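Long-range contacts in NDP-N-acetyl-D-galactosaminuronic acid dehydrogenase (PDB 3G79), which probably oxidises UDP-N-acetyl-D-mannosamine to its uronic acid, UDP-N-acetyl-D-mannosaminouronate, using two molecules of NAD as electron acceptor: residues 245-250 with 281-286; 356-362 with 373-379; 391-395 with 424-428. All blocks are in the same frame, centred on the assembly; numbering follows the deposited sequence.

Contact 1 (245-250 with 281-286)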
loop_
_atom_site.group_PDB
_atom_site.type_symbol
_atom_site.label_atom_id
_atom_site.label_comp_id
_atom_site.label_asym_id
_atom_site.label_seq_id
_atom_site.Cartn_x
_atom_site.Cartn_y
_atom_site.Cartn_z
ATOM N N GLN A 245 5.400 -0.018 -1.623
ATOM C CA GLN A 245 5.099 0.569 -0.302
ATOM C C GLN A 245 6.331 1.185 0.329
ATOM O O GLN A 245 6.256 2.162 1.107
ATOM C CB GLN A 245 4.289 -0.316 0.687
ATOM C CG GLN A 245 4.609 -1.762 0.742
ATOM C CD GLN A 245 3.511 -2.697 1.371
ATOM O OE1 GLN A 245 3.406 -3.875 0.954
ATOM N NE2 GLN A 245 2.733 -2.197 2.352
ATOM N N ILE A 246 7.485 0.648 -0.049
ATOM C CA ILE A 246 8.725 1.124 0.511
ATOM C C ILE A 246 9.090 2.409 -0.189
ATOM O O ILE A 246 9.595 3.348 0.416
ATOM C CB ILE A 246 9.822 0.092 0.339
ATOM C CG1 ILE A 246 9.685 -1.009 1.393
ATOM C CG2 ILE A 246 11.267 0.762 0.388
ATOM C CD1 ILE A 246 10.533 -2.262 1.024
ATOM N N ALA A 247 8.869 2.454 -1.483
ATOM C CA ALA A 247 9.221 3.641 -2.182
ATOM C C ALA A 247 8.299 4.764 -1.712
ATOM O O ALA A 247 8.773 5.888 -1.556
ATOM C CB ALA A 247 9.186 3.448 -3.681
ATOM N N ALA A 248 7.040 4.424 -1.397
ATOM C CA ALA A 248 6.070 5.369 -0.786
ATOM C C ALA A 248 6.536 6.099 0.450
ATOM O O ALA A 248 6.419 7.349 0.467
ATOM C CB ALA A 248 4.717 4.707 -0.483
ATOM N N ILE A 249 7.004 5.379 1.492
ATOM C CA ILE A 249 7.384 6.114 2.699
ATOM C C ILE A 249 8.713 6.801 2.460
ATOM O O ILE A 249 8.929 7.895 2.988
ATOM C CB ILE A 249 7.580 5.311 4.040
ATOM C CG1 ILE A 249 7.463 3.844 3.821
ATOM C CG2 ILE A 249 6.831 5.961 5.293
ATOM C CD1 ILE A 249 8.741 3.313 3.279
ATOM N N ASN A 250 9.608 6.127 1.727
ATOM C CA ASN A 250 10.922 6.673 1.458
ATOM C C ASN A 250 10.685 8.034 0.874
ATOM O O ASN A 250 11.293 8.999 1.289
ATOM C CB ASN A 250 11.722 5.793 0.480
ATOM C CG ASN A 250 12.454 4.665 1.187
ATOM O OD1 ASN A 250 12.665 4.708 2.403
ATOM N ND2 ASN A 250 12.874 3.655 0.429
ATOM N N ALA A 281 -1.209 0.376 5.688
ATOM C CA ALA A 281 -0.135 -0.607 5.902
ATOM C C ALA A 281 1.265 -0.043 5.649
ATOM O O ALA A 281 2.043 -0.612 4.913
ATOM C CB ALA A 281 -0.388 -1.853 5.070
ATOM N N VAL A 282 1.554 1.069 6.309
ATOM C CA VAL A 282 2.765 1.884 6.108
ATOM C C VAL A 282 4.043 1.250 6.675
ATOM O O VAL A 282 4.175 1.027 7.893
ATOM C CB VAL A 282 2.610 3.284 6.751
ATOM C CG1 VAL A 282 3.759 4.193 6.372
ATOM C CG2 VAL A 282 1.339 3.917 6.318
ATOM N N LEU A 283 4.999 1.023 5.782
ATOM C CA LEU A 283 6.282 0.464 6.170
ATOM C C LEU A 283 7.223 1.558 6.715
ATOM O O LEU A 283 6.777 2.614 7.192
ATOM C CB LEU A 283 6.894 -0.282 4.971
ATOM C CG LEU A 283 6.013 -1.436 4.410
ATOM C CD1 LEU A 283 6.574 -2.116 3.156
ATOM C CD2 LEU A 283 5.734 -2.496 5.508
ATOM N N TRP A 284 8.511 1.299 6.611
ATOM C CA TRP A 284 9.552 2.094 7.248
ATOM C C TRP A 284 10.507 2.528 6.153
ATOM O O TRP A 284 10.809 1.749 5.246
ATOM C CB TRP A 284 10.298 1.257 8.272
ATOM C CG TRP A 284 9.408 0.764 9.384
ATOM C CD1 TRP A 284 8.686 -0.420 9.415
ATOM C CD2 TRP A 284 9.128 1.430 10.616
ATOM N NE1 TRP A 284 7.997 -0.533 10.611
ATOM C CE2 TRP A 284 8.248 0.587 11.365
ATOM C CE3 TRP A 284 9.560 2.628 11.182
ATOM C CZ2 TRP A 284 7.789 0.925 12.643
ATOM C CZ3 TRP A 284 9.108 2.967 12.441
ATOM C CH2 TRP A 284 8.230 2.115 13.167
ATOM N N PRO A 285 10.910 3.797 6.182
ATOM C CA PRO A 285 11.815 4.367 5.157
ATOM C C PRO A 285 13.273 4.012 5.525
ATOM O O PRO A 285 13.506 3.585 6.669
ATOM C CB PRO A 285 11.545 5.889 5.267
ATOM C CG PRO A 285 11.150 6.081 6.755
ATOM C CD PRO A 285 10.466 4.791 7.180
ATOM N N GLY A 286 14.231 4.173 4.600
ATOM C CA GLY A 286 15.599 3.661 4.826
ATOM C C GLY A 286 16.654 3.883 3.736
ATOM O O GLY A 286 16.401 4.470 2.704
HETATM O O HOH W 1 4.699 2.382 3.102
#

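Contact 2 (356-362 with 373-379)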
loop_
_atom_site.group_PDB
_atom_site.type_symbol
_atom_site.label_atom_id
_atom_site.label_comp_id
_atom_site.label_asym_id
_atom_site.label_seq_id
_atom_site.Cartn_x
_atom_site.Cartn_y
_atom_site.Cartn_z
ATOM N N VAL A 356 35.114 7.676 6.501
ATOM C CA VAL A 356 33.735 7.217 6.754
ATOM C C VAL A 356 33.678 5.799 7.357
ATOM O O VAL A 356 34.247 4.856 6.823
ATOM C CB VAL A 356 32.890 7.216 5.443
ATOM C CG1 VAL A 356 31.447 6.769 5.695
ATOM C CG2 VAL A 356 32.884 8.592 4.781
ATOM N N ALA A 357 32.997 5.653 8.483
ATOM C CA ALA A 357 32.725 4.326 9.073
ATOM C C ALA A 357 31.309 3.934 8.720
ATOM O O ALA A 357 30.323 4.561 9.181
ATOM C CB ALA A 357 32.919 4.321 10.609
ATOM N N MET A 358 31.238 2.938 7.842
ATOM C CA MET A 358 30.018 2.253 7.482
ATOM C C MET A 358 29.652 1.231 8.548
ATOM O O MET A 358 30.301 0.178 8.699
ATOM C CB MET A 358 30.205 1.567 6.137
ATOM C CG MET A 358 30.427 2.594 5.010
ATOM S SD MET A 358 30.101 2.011 3.376
ATOM C CE MET A 358 31.025 3.135 2.460
ATOM N N LEU A 359 28.607 1.545 9.301
ATOM C CA LEU A 359 28.059 0.605 10.259
ATOM C C LEU A 359 26.958 -0.167 9.594
ATOM O O LEU A 359 25.832 0.296 9.506
ATOM C CB LEU A 359 27.502 1.362 11.449
ATOM C CG LEU A 359 28.467 1.646 12.600
ATOM C CD1 LEU A 359 29.789 2.210 12.130
ATOM C CD2 LEU A 359 27.752 2.583 13.566
ATOM N N GLY A 360 27.273 -1.336 9.070
ATOM C CA GLY A 360 26.216 -2.119 8.444
ATOM C C GLY A 360 26.400 -2.342 6.963
ATOM O O GLY A 360 26.358 -1.386 6.159
ATOM N N TRP A 361 26.611 -3.615 6.614
ATOM C CA TRP A 361 26.759 -4.044 5.238
ATOM C C TRP A 361 25.594 -4.937 4.791
ATOM O O TRP A 361 25.109 -4.783 3.675
ATOM C CB TRP A 361 28.089 -4.761 5.064
ATOM C CG TRP A 361 28.372 -5.162 3.662
ATOM C CD1 TRP A 361 28.271 -6.398 3.151
ATOM C CD2 TRP A 361 28.821 -4.316 2.592
ATOM N NE1 TRP A 361 28.647 -6.400 1.835
ATOM C CE2 TRP A 361 28.992 -5.131 1.468
ATOM C CE3 TRP A 361 29.126 -2.960 2.492
ATOM C CZ2 TRP A 361 29.418 -4.634 0.243
ATOM C CZ3 TRP A 361 29.558 -2.472 1.291
ATOM C CH2 TRP A 361 29.709 -3.303 0.179
ATOM N N ALA A 362 25.139 -5.880 5.628
ATOM C CA ALA A 362 23.852 -6.534 5.351
ATOM C C ALA A 362 22.740 -5.486 5.394
ATOM O O ALA A 362 22.979 -4.377 5.834
ATOM C CB ALA A 362 23.583 -7.610 6.327
ATOM N N THR A 373 23.136 -5.306 -1.593
ATOM C CA THR A 373 23.086 -4.319 -0.496
ATOM C C THR A 373 23.064 -2.933 -1.041
ATOM O O THR A 373 23.917 -2.594 -1.826
ATOM C CB THR A 373 24.338 -4.241 0.374
ATOM O OG1 THR A 373 25.236 -5.337 0.123
ATOM C CG2 THR A 373 23.930 -4.134 1.781
ATOM N N PRO A 374 22.116 -2.116 -0.586
ATOM C CA PRO A 374 22.187 -0.700 -0.908
ATOM C C PRO A 374 23.429 -0.038 -0.267
ATOM O O PRO A 374 23.734 1.130 -0.580
ATOM C CB PRO A 374 20.867 -0.133 -0.366
ATOM C CG PRO A 374 20.423 -1.129 0.711
ATOM C CD PRO A 374 20.971 -2.455 0.292
ATOM N N SER A 375 24.166 -0.777 0.573
ATOM C CA SER A 375 25.431 -0.279 1.140
ATOM C C SER A 375 26.547 -0.203 0.088
ATOM O O SER A 375 27.472 0.617 0.206
ATOM C CB SER A 375 25.898 -1.155 2.311
ATOM O OG SER A 375 24.903 -1.221 3.320
ATOM N N GLU A 376 26.463 -1.055 -0.933
ATOM C CA GLU A 376 27.471 -1.035 -1.985
ATOM C C GLU A 376 27.437 0.283 -2.770
ATOM O O GLU A 376 28.408 1.013 -2.728
ATOM C CB GLU A 376 27.372 -2.251 -2.897
ATOM C CG GLU A 376 28.522 -2.411 -3.818
ATOM C CD GLU A 376 28.735 -3.861 -4.213
ATOM O OE1 GLU A 376 29.471 -4.104 -5.195
ATOM O OE2 GLU A 376 28.191 -4.764 -3.525
ATOM N N PRO A 377 26.313 0.621 -3.455
ATOM C CA PRO A 377 26.410 1.905 -4.176
ATOM C C PRO A 377 26.788 3.086 -3.284
ATOM O O PRO A 377 27.376 4.025 -3.781
ATOM C CB PRO A 377 25.025 2.091 -4.802
ATOM C CG PRO A 377 24.102 1.247 -3.964
ATOM C CD PRO A 377 24.934 0.076 -3.506
ATOM N N TYR A 378 26.483 3.034 -1.989
ATOM C CA TYR A 378 26.875 4.106 -1.074
ATOM C C TYR A 378 28.371 4.111 -0.890
ATOM O O TYR A 378 29.021 5.149 -1.064
ATOM C CB TYR A 378 26.200 3.978 0.281
ATOM C CG TYR A 378 26.681 5.049 1.258
ATOM C CD1 TYR A 378 25.892 6.189 1.550
ATOM C CD2 TYR A 378 27.930 4.926 1.904
ATOM C CE1 TYR A 378 26.351 7.158 2.439
ATOM C CE2 TYR A 378 28.375 5.874 2.767
ATOM C CZ TYR A 378 27.593 7.009 3.031
ATOM O OH TYR A 378 28.084 7.955 3.934
ATOM N N ARG A 379 28.923 2.953 -0.536
ATOM C CA ARG A 379 30.366 2.830 -0.379
ATOM C C ARG A 379 31.082 3.339 -1.621
ATOM O O ARG A 379 32.121 4.004 -1.520
ATOM C CB ARG A 379 30.771 1.384 -0.071
ATOM C CG ARG A 379 32.265 1.163 -0.061
ATOM C CD ARG A 379 32.609 -0.265 0.206
ATOM N NE ARG A 379 34.031 -0.458 0.142
ATOM C CZ ARG A 379 34.739 -0.847 -0.925
ATOM N NH1 ARG A 379 34.181 -1.094 -2.115
ATOM N NH2 ARG A 379 36.055 -0.971 -0.797
#

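Contact 3 (391-395 with 424-428)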
loop_
_atom_site.group_PDB
_atom_site.type_symbol
_atom_site.label_atom_id
_atom_site.label_comp_id
_atom_site.label_asym_id
_atom_site.label_seq_id
_atom_site.Cartn_x
_atom_site.Cartn_y
_atom_site.Cartn_z
ATOM N N VAL A 391 34.267 -0.543 6.614
ATOM C CA VAL A 391 32.979 -1.222 6.661
ATOM C C VAL A 391 32.934 -2.174 7.838
ATOM O O VAL A 391 33.854 -3.025 8.023
ATOM C CB VAL A 391 32.804 -2.123 5.416
ATOM C CG1 VAL A 391 31.551 -2.921 5.545
ATOM C CG2 VAL A 391 32.776 -1.315 4.107
ATOM N N HIS A 392 31.865 -2.065 8.616
ATOM C CA HIS A 392 31.637 -2.941 9.743
ATOM C C HIS A 392 30.343 -3.696 9.588
ATOM O O HIS A 392 29.357 -3.176 9.035
ATOM C CB HIS A 392 31.580 -2.140 11.036
ATOM C CG HIS A 392 31.279 -2.965 12.260
ATOM N ND1 HIS A 392 29.993 -3.264 12.660
ATOM C CD2 HIS A 392 32.098 -3.513 13.191
ATOM C CE1 HIS A 392 30.033 -3.974 13.778
ATOM N NE2 HIS A 392 31.299 -4.142 14.119
ATOM N N ASP A 393 30.348 -4.918 10.112
ATOM C CA ASP A 393 29.160 -5.752 10.154
ATOM C C ASP A 393 29.437 -6.998 11.002
ATOM O O ASP A 393 30.420 -7.725 10.750
ATOM C CB ASP A 393 28.721 -6.142 8.753
ATOM C CG ASP A 393 27.330 -6.705 8.728
ATOM O OD1 ASP A 393 26.383 -5.946 8.389
ATOM O OD2 ASP A 393 27.194 -7.906 9.066
ATOM N N PRO A 394 28.563 -7.265 12.001
ATOM C CA PRO A 394 28.820 -8.348 12.948
ATOM C C PRO A 394 28.647 -9.702 12.310
ATOM O O PRO A 394 29.149 -10.684 12.839
ATOM C CB PRO A 394 27.746 -8.145 14.036
ATOM C CG PRO A 394 27.091 -6.856 13.728
ATOM C CD PRO A 394 27.260 -6.633 12.259
ATOM N N TYR A 395 27.985 -9.740 11.161
ATOM C CA TYR A 395 27.495 -10.995 10.575
ATOM C C TYR A 395 28.081 -11.348 9.231
ATOM O O TYR A 395 28.307 -12.515 8.939
ATOM C CB TYR A 395 25.974 -10.948 10.430
ATOM C CG TYR A 395 25.305 -10.574 11.701
ATOM C CD1 TYR A 395 25.102 -11.527 12.699
ATOM C CD2 TYR A 395 24.903 -9.257 11.934
ATOM C CE1 TYR A 395 24.499 -11.183 13.900
ATOM C CE2 TYR A 395 24.300 -8.892 13.136
ATOM C CZ TYR A 395 24.102 -9.860 14.108
ATOM O OH TYR A 395 23.498 -9.527 15.294
ATOM N N HIS A 424 21.126 -3.359 12.553
ATOM C CA HIS A 424 21.667 -4.333 13.515
ATOM C C HIS A 424 21.511 -3.865 14.943
ATOM O O HIS A 424 21.482 -2.658 15.202
ATOM C CB HIS A 424 23.127 -4.597 13.237
ATOM C CG HIS A 424 23.364 -5.251 11.923
ATOM N ND1 HIS A 424 22.444 -6.103 11.343
ATOM C CD2 HIS A 424 24.411 -5.189 11.074
ATOM C CE1 HIS A 424 22.911 -6.517 10.181
ATOM N NE2 HIS A 424 24.111 -5.989 10.002
ATOM N N SER A 425 21.410 -4.809 15.878
ATOM C CA SER A 425 21.163 -4.445 17.273
ATOM C C SER A 425 22.381 -3.767 17.906
ATOM O O SER A 425 22.230 -2.851 18.759
ATOM C CB SER A 425 20.684 -5.655 18.082
ATOM O OG SER A 425 19.344 -6.003 17.740
ATOM N N ALA A 426 23.574 -4.181 17.468
ATOM C CA ALA A 426 24.823 -3.548 17.884
ATOM C C ALA A 426 24.772 -2.024 17.697
ATOM O O ALA A 426 25.340 -1.260 18.501
ATOM C CB ALA A 426 25.986 -4.131 17.116
ATOM N N TYR A 427 24.066 -1.588 16.658
ATOM C CA TYR A 427 23.996 -0.176 16.346
ATOM C C TYR A 427 22.939 0.533 17.180
ATOM O O TYR A 427 23.048 1.728 17.425
ATOM C CB TYR A 427 23.799 0.045 14.841
ATOM C CG TYR A 427 24.817 -0.691 13.980
ATOM C CD1 TYR A 427 26.070 -1.050 14.489
ATOM C CD2 TYR A 427 24.532 -1.023 12.672
ATOM C CE1 TYR A 427 26.979 -1.709 13.727
ATOM C CE2 TYR A 427 25.456 -1.671 11.888
ATOM C CZ TYR A 427 26.673 -2.012 12.424
ATOM O OH TYR A 427 27.594 -2.662 11.640
ATOM N N SER A 428 21.928 -0.205 17.635
ATOM C CA SER A 428 20.899 0.374 18.513
ATOM C C SER A 428 21.444 0.579 19.927
ATOM O O SER A 428 20.924 1.406 20.691
ATOM C CB SER A 428 19.637 -0.507 18.539
ATOM O OG SER A 428 18.453 0.298 18.539
#

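Contact 1 (245-250 with 281-286)
Ile249 packs against the chain from Val282 to Pro285 and forms the apolar centre of this contact. Its two branches divide the work. CG2 meets Val282 CG1 at 3.7 Å. CG1 and CD1 lie along the backbone, with Ile249 CD1 3.3 Å from Trp284 O. At the branch point itself, Ile249 CB is 4.2 Å from Pro285 CB. Leu283 turns its side chain to the helix. Its CG is anti to the carbonyl carbon (chi1 -59°), and its CD1 reaches Ile246 CG1 at 3.7 Å.

The polar edge has two links. At one end a water bridges the backbones: it accepts from Leu283 N at 3.0 Å and donates to Gln245 O, a leg too short in the model to be certain. At the other end Gly286 N donates to Asn250 OD1 at 2.8 Å, with a bent N-H...O angle of 140°. Asn250 ND2 bonds to Asn329, so both ends of the amide are used and its rotation is fixed.

The contact lays the loop before helix 293-305 along the long helix 228-258 of the central domain. Arg267 of helix 263-271 bonds to the carbonyls of Val282 and Leu283. Helix 321-345 packs on Ile246 and Asn250. The second subunit packs on Gln245, Ala281 and Leu283, and Tyr322 of that subunit bonds to Ala248 O, so the contact is part of the subunit interface.

Contact 2 (356-362 with 373-379)
Met358 and Tyr378 meet where strand 356-359 packs against helix 375-379. These are the first strand and the helix of a beta-alpha-beta unit in the UDP-binding domain, whose parallel sheet has the Rossmann-like strand order 3-2-1-4-5-6. The two segments run antiparallel, at 179°, with their axes 10.9 Å apart.

Met358 extends from the strand toward the helix and makes a Met-aromatic contact. Its SD is 5.1 Å from the centroid of the Tyr378 ring, in an oblique position. Val356 CG1 comes to the same ring near its plane, close to the hydroxyl end. Tyr378 OH is buried here and has no polar partner in the model. Beside Tyr378, the Arg379 side chain crosses Met358 at about a right angle. The Met358 methyl is placed too close to Arg379 in the model, so its position is doubtful and the contact rests on SD and the ring.

Trp361 lies beyond the strand end and against residues 373-379. Its CG is anti to the backbone N (chi1 -176°), which swings the indole over to the side of the helix. The benzo ring meets Ser375 CB, Glu376 CA and Arg379 CD obliquely, with Trp361 CE3 3.7 Å from Ser375 CB. The arginine reaches the ring with its CD methylene, 3.9 Å from Trp361 CZ3. Thr373 OG1 sits over one face of the indole, offset toward the rim, and bonds to Ala370 O. Glu376 OE2 bonds to Tyr399 OH, and Tyr399 also meets Trp361 edge-to-face.

A hydrogen bond ties the Ser375 side chain to the backbone just after the strand. Ser375 OG donates to Gly360 O at 3.2 Å, tilted 32° from the carbonyl plane.

Contact 3 (391-395 with 424-428)
Two side-chain hydrogen bonds join His392 and Asp393 to Tyr427 and His424. His392 ND1 and Tyr427 OH are 2.7 Å apart in a nearly straight bond (168°), and either may be the donor. The hydroxyl lies in the imidazole plane. His424 NE2 donates to Asp393 OD1 at 2.8 Å. This bond leaves the imidazole in its own plane but meets OD1 from above the carboxylate plane; the two planes are 80° apart. Asp393 OD1 also accepts from the backbone N of Trp361 and of Ala362. Three N-H donors therefore grip OD1 and hold the carboxylate in place.

Tyr395 and Pro394 pack on His424. Tyr395 points an edge at its face in a T-shaped stack, with centroids 5.0 Å apart and Tyr395 CD2 over the centre of the imidazole. Pro394 CD touches His424 CD2 at 3.4 Å. Asp366 bonds to both rings: its N to His424 ND1, its carboxylate to Tyr395 OH.

Within 391-395, Asp393 OD2 accepts from Tyr395 N at 2.9 Å. This is an Asx turn. It shapes the loop after strand 388-392, at the C-terminal end of the strands, where Rossmann-like folds commonly form their ligand sites.

Contact 1 belongs to the central domain, and contacts 2 and 3 to the UDP-binding domain. Contact 1 is about 20 Å from contact 2 and 22 Å from contact 3, between centres. Contacts 1 and 2 are buried and mainly apolar. Contact 3 is partly buried and relies on polar and aromatic groups. Contacts 2 and 3 share one sheet, since strands 355-359 and 388-392 are neighbours. Met358 O lies 2.7 Å from His392 N, a probable hydrogen bond. Contact 2 packs a helix on the sheet, while contact 3 joins the end of a strand and the loop after it to a short helical turn. Of the three, contact 1 alone is reached by the second subunit.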